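Local coordinates for FAD dependent oxidoreductase domain-containing protein (Deinococcus radiodurans R1, PDB 3C4N) that binds ADP and is probably an FAD-dependent oxidoreductase whose substrate is not known, at residues R249-P258 with V345-G355. Sequence-based numbering, arbitrary orientation.
Sequences RHGRAYRQFP and VPGAWLALPGG
Trp349 stands between Arg252 and Tyr254, with one neighbour over each face of its indole. The Arg252 guanidinium lies flat on one face, its plane 14° from that of the ring, and CZ sits 3.6 Å from the centroid of the six-membered ring of Trp349, a cation-pi contact; NH2 is the atom over the middle of the indole. A bend at chi3 folds the arginine chain back over the ring. On the opposite face Tyr254 CB sits almost exactly on the normal of the six-membered ring of Trp349, 3.7 Å from its centroid, a CH-pi contact. With CG anti to the backbone N (chi1 -177°), the phenol runs beside the backbone of Gly347 and Ala348 and meets the five-membered ring of Trp349 obliquely, planes at 47°. Were Trp349 replaced by an alanine, the Arg252 guanidinium would probably lose its stacking surface and be free to swing, and a gap would open beside Tyr254 CB.

These three residues share one face of an antiparallel pair, strands 251-256 and 347-352, within the mixed sheet that adjoins the Rossmann-type nucleotide domain. Six backbone hydrogen bonds, two in each of the hydrogen-bonded pairs Gly251-Leu352, Ala253-Leu350 and Arg255-Ala348, fix the register; Leu350 N to Ala253 O, at 2.9 Å, is typical of them, and Phe257 N to Pro346 O (2.7 Å) extends it. The other face carries Ala253, whose CB lies 4.0 Å from Leu352 CD2, and Leu350, whose side chain approaches that of the ADP-binding Ala78.

Further along, the phenol reaches over Gly347, with Tyr254 OH 3.4 Å from Gly347 CA, where a beta carbon would collide with the hydroxyl. One water joins Tyr254 OH (2.8 Å), Gln256 NE2 and Val345 O. Gln256 NE2 also donates to Gly312 O, while its OE1 accepts from Arg314 N.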
loop_
_atom_site.group_PDB
_atom_site.type_symbol
_atom_site.label_atom_id
_atom_site.label_comp_id
_atom_site.label_asym_id
_atom_site.label_seq_id
_atom_site.Cartn_x
_atom_site.Cartn_y
_atom_site.Cartn_z
ATOM N N ARG A 249 -13.256 -29.728 0.769
ATOM C CA ARG A 249 -12.443 -30.878 0.397
ATOM C C ARG A 249 -11.103 -30.441 -0.195
ATOM O O ARG A 249 -10.279 -31.273 -0.572
ATOM C CB ARG A 249 -13.207 -31.743 -0.616
ATOM C CG ARG A 249 -14.714 -31.800 -0.385
ATOM C CD ARG A 249 -15.332 -33.121 -0.859
ATOM N NE ARG A 249 -14.966 -34.170 0.078
ATOM C CZ ARG A 249 -15.817 -34.811 0.874
ATOM N NH1 ARG A 249 -17.114 -34.540 0.852
ATOM N NH2 ARG A 249 -15.351 -35.694 1.739
ATOM N N HIS A 250 -10.876 -29.133 -0.261
ATOM C CA HIS A 250 -9.633 -28.611 -0.836
ATOM C C HIS A 250 -8.363 -29.041 -0.102
ATOM O O HIS A 250 -8.355 -29.232 1.114
ATOM C CB HIS A 250 -9.706 -27.091 -0.905
ATOM C CG HIS A 250 -10.949 -26.591 -1.562
ATOM N ND1 HIS A 250 -11.797 -25.692 -0.952
ATOM C CD2 HIS A 250 -11.503 -26.878 -2.763
ATOM C CE1 HIS A 250 -12.821 -25.448 -1.749
ATOM N NE2 HIS A 250 -12.667 -26.154 -2.855
ATOM N N GLY A 251 -7.283 -29.185 -0.856
ATOM C CA GLY A 251 -6.037 -29.603 -0.259
ATOM C C GLY A 251 -4.913 -28.650 -0.571
ATOM O O GLY A 251 -5.104 -27.628 -1.230
ATOM N N ARG A 252 -3.724 -28.996 -0.101
ATOM C CA ARG A 252 -2.562 -28.161 -0.317
ATOM C C ARG A 252 -1.323 -28.995 -0.594
ATOM O O ARG A 252 -1.183 -30.102 -0.082
ATOM C CB ARG A 252 -2.347 -27.269 0.912
ATOM C CG ARG A 252 -2.385 -28.009 2.246
ATOM C CD ARG A 252 -2.682 -27.061 3.414
ATOM N NE ARG A 252 -1.533 -26.260 3.843
ATOM C CZ ARG A 252 -0.541 -26.716 4.602
ATOM N NH1 ARG A 252 -0.543 -27.975 5.019
ATOM N NH2 ARG A 252 0.442 -25.907 4.966
ATOM N N ALA A 253 -0.433 -28.471 -1.425
ATOM C CA ALA A 253 0.795 -29.178 -1.734
ATOM C C ALA A 253 1.977 -28.215 -1.663
ATOM O O ALA A 253 1.878 -27.053 -2.063
ATOM C CB ALA A 253 0.712 -29.809 -3.114
ATOM N N TYR A 254 3.090 -28.697 -1.122
ATOM C CA TYR A 254 4.283 -27.879 -1.039
ATOM C C TYR A 254 5.158 -28.231 -2.213
ATOM O O TYR A 254 5.557 -29.385 -2.397
ATOM C CB TYR A 254 5.062 -28.136 0.235
ATOM C CG TYR A 254 6.269 -27.241 0.379
ATOM C CD1 TYR A 254 6.125 -25.867 0.556
ATOM C CD2 TYR A 254 7.552 -27.772 0.396
ATOM C CE1 TYR A 254 7.232 -25.049 0.760
ATOM C CE2 TYR A 254 8.661 -26.961 0.599
ATOM C CZ TYR A 254 8.497 -25.609 0.787
ATOM O OH TYR A 254 9.590 -24.830 1.068
ATOM N N ARG A 255 5.467 -27.213 -3.003
ATOM C CA ARG A 255 6.278 -27.391 -4.188
ATOM C C ARG A 255 7.498 -26.499 -4.115
ATOM O O ARG A 255 7.406 -25.322 -3.773
ATOM C CB ARG A 255 5.450 -27.054 -5.415
ATOM C CG ARG A 255 6.198 -27.128 -6.716
ATOM C CD ARG A 255 5.360 -26.472 -7.797
ATOM N NE ARG A 255 4.875 -27.429 -8.777
ATOM C CZ ARG A 255 3.924 -27.163 -9.662
ATOM N NH1 ARG A 255 3.350 -25.967 -9.680
ATOM N NH2 ARG A 255 3.563 -28.090 -10.538
ATOM N N GLN A 256 8.641 -27.080 -4.447
ATOM C CA GLN A 256 9.900 -26.365 -4.425
ATOM C C GLN A 256 10.256 -25.951 -5.849
ATOM O O GLN A 256 9.799 -26.571 -6.807
ATOM C CB GLN A 256 10.983 -27.275 -3.846
ATOM C CG GLN A 256 10.614 -27.866 -2.497
ATOM C CD GLN A 256 11.677 -28.801 -1.959
ATOM O OE1 GLN A 256 11.915 -29.886 -2.511
ATOM N NE2 GLN A 256 12.329 -28.387 -0.876
ATOM N N PHE A 257 11.065 -24.906 -5.992
ATOM C CA PHE A 257 11.453 -24.443 -7.318
ATOM C C PHE A 257 12.965 -24.292 -7.460
ATOM O O PHE A 257 13.471 -23.199 -7.758
ATOM C CB PHE A 257 10.771 -23.107 -7.638
ATOM C CG PHE A 257 9.279 -23.126 -7.449
ATOM C CD1 PHE A 257 8.723 -23.007 -6.176
ATOM C CD2 PHE A 257 8.425 -23.236 -8.542
ATOM C CE1 PHE A 257 7.339 -22.991 -5.996
ATOM C CE2 PHE A 257 7.040 -23.223 -8.375
ATOM C CZ PHE A 257 6.495 -23.097 -7.098
ATOM N N PRO A 258 13.715 -25.388 -7.260
ATOM C CA PRO A 258 15.173 -25.298 -7.388
ATOM C C PRO A 258 15.607 -24.756 -8.749
ATOM O O PRO A 258 14.951 -24.998 -9.764
ATOM C CB PRO A 258 15.633 -26.736 -7.137
ATOM C CG PRO A 258 14.457 -27.561 -7.549
ATOM C CD PRO A 258 13.282 -26.777 -7.032
ATOM N N VAL A 345 16.269 -24.039 -0.251
ATOM C CA VAL A 345 15.508 -24.231 -1.482
ATOM C C VAL A 345 14.170 -23.470 -1.574
ATOM O O VAL A 345 13.258 -23.690 -0.769
ATOM C CB VAL A 345 15.259 -25.749 -1.677
ATOM C CG1 VAL A 345 14.526 -26.017 -2.976
ATOM C CG2 VAL A 345 16.591 -26.482 -1.652
ATOM N N PRO A 346 14.040 -22.567 -2.565
ATOM C CA PRO A 346 12.821 -21.775 -2.778
ATOM C C PRO A 346 11.587 -22.688 -2.813
ATOM O O PRO A 346 11.525 -23.618 -3.617
ATOM C CB PRO A 346 13.077 -21.109 -4.131
ATOM C CG PRO A 346 14.553 -20.954 -4.156
ATOM C CD PRO A 346 15.027 -22.286 -3.622
ATOM N N GLY A 347 10.613 -22.418 -1.946
ATOM C CA GLY A 347 9.419 -23.246 -1.894
ATOM C C GLY A 347 8.193 -22.476 -1.443
ATOM O O GLY A 347 8.317 -21.415 -0.838
ATOM N N ALA A 348 7.008 -23.009 -1.734
ATOM C CA ALA A 348 5.755 -22.354 -1.366
ATOM C C ALA A 348 4.603 -23.340 -1.328
ATOM O O ALA A 348 4.671 -24.413 -1.928
ATOM C CB ALA A 348 5.436 -21.241 -2.356
ATOM N N TRP A 349 3.541 -22.977 -0.622
ATOM C CA TRP A 349 2.374 -23.846 -0.555
ATOM C C TRP A 349 1.329 -23.407 -1.579
ATOM O O TRP A 349 0.949 -22.236 -1.628
ATOM C CB TRP A 349 1.751 -23.825 0.846
ATOM C CG TRP A 349 2.541 -24.553 1.882
ATOM C CD1 TRP A 349 3.501 -24.034 2.709
ATOM C CD2 TRP A 349 2.428 -25.938 2.220
ATOM N NE1 TRP A 349 3.984 -25.012 3.543
ATOM C CE2 TRP A 349 3.343 -26.191 3.265
ATOM C CE3 TRP A 349 1.639 -26.991 1.743
ATOM C CZ2 TRP A 349 3.491 -27.459 3.843
ATOM C CZ3 TRP A 349 1.785 -28.257 2.318
ATOM C CH2 TRP A 349 2.703 -28.478 3.356
ATOM N N LEU A 350 0.880 -24.346 -2.403
ATOM C CA LEU A 350 -0.136 -24.046 -3.400
ATOM C C LEU A 350 -1.408 -24.789 -3.067
ATOM O O LEU A 350 -1.372 -25.941 -2.626
ATOM C CB LEU A 350 0.311 -24.442 -4.811
ATOM C CG LEU A 350 1.309 -23.517 -5.531
ATOM C CD1 LEU A 350 2.707 -23.720 -4.955
ATOM C CD2 LEU A 350 1.309 -23.846 -7.023
ATOM N N ALA A 351 -2.538 -24.116 -3.251
ATOM C CA ALA A 351 -3.815 -24.743 -2.988
ATOM C C ALA A 351 -4.088 -25.730 -4.101
ATOM O O ALA A 351 -3.655 -25.547 -5.240
ATOM C CB ALA A 351 -4.932 -23.704 -2.930
ATOM N N LEU A 352 -4.796 -26.787 -3.735
ATOM C CA LEU A 352 -5.201 -27.833 -4.643
ATOM C C LEU A 352 -6.719 -27.881 -4.512
ATOM O O LEU A 352 -7.256 -28.361 -3.511
ATOM C CB LEU A 352 -4.576 -29.161 -4.227
ATOM C CG LEU A 352 -3.464 -29.627 -5.161
ATOM C CD1 LEU A 352 -2.444 -28.518 -5.353
ATOM C CD2 LEU A 352 -2.813 -30.874 -4.604
ATOM N N PRO A 353 -7.431 -27.337 -5.508
ATOM C CA PRO A 353 -8.890 -27.356 -5.424
ATOM C C PRO A 353 -9.381 -28.808 -5.411
ATOM O O PRO A 353 -8.943 -29.632 -6.218
ATOM C CB PRO A 353 -9.319 -26.595 -6.680
ATOM C CG PRO A 353 -8.119 -25.714 -7.002
ATOM C CD PRO A 353 -6.975 -26.646 -6.729
ATOM N N GLY A 354 -10.283 -29.113 -4.484
ATOM C CA GLY A 354 -10.808 -30.462 -4.376
ATOM C C GLY A 354 -9.723 -31.482 -4.072
ATOM O O GLY A 354 -9.980 -32.678 -4.104
ATOM N N GLY A 355 -8.513 -31.014 -3.780
ATOM C CA GLY A 355 -7.425 -31.922 -3.481
ATOM C C GLY A 355 -6.806 -32.540 -4.718
ATOM O O GLY A 355 -5.931 -33.395 -4.611
HETATM O O HOH W 1 8.792 -21.732 2.282
HETATM O O HOH W 2 12.125 -25.805 0.408
#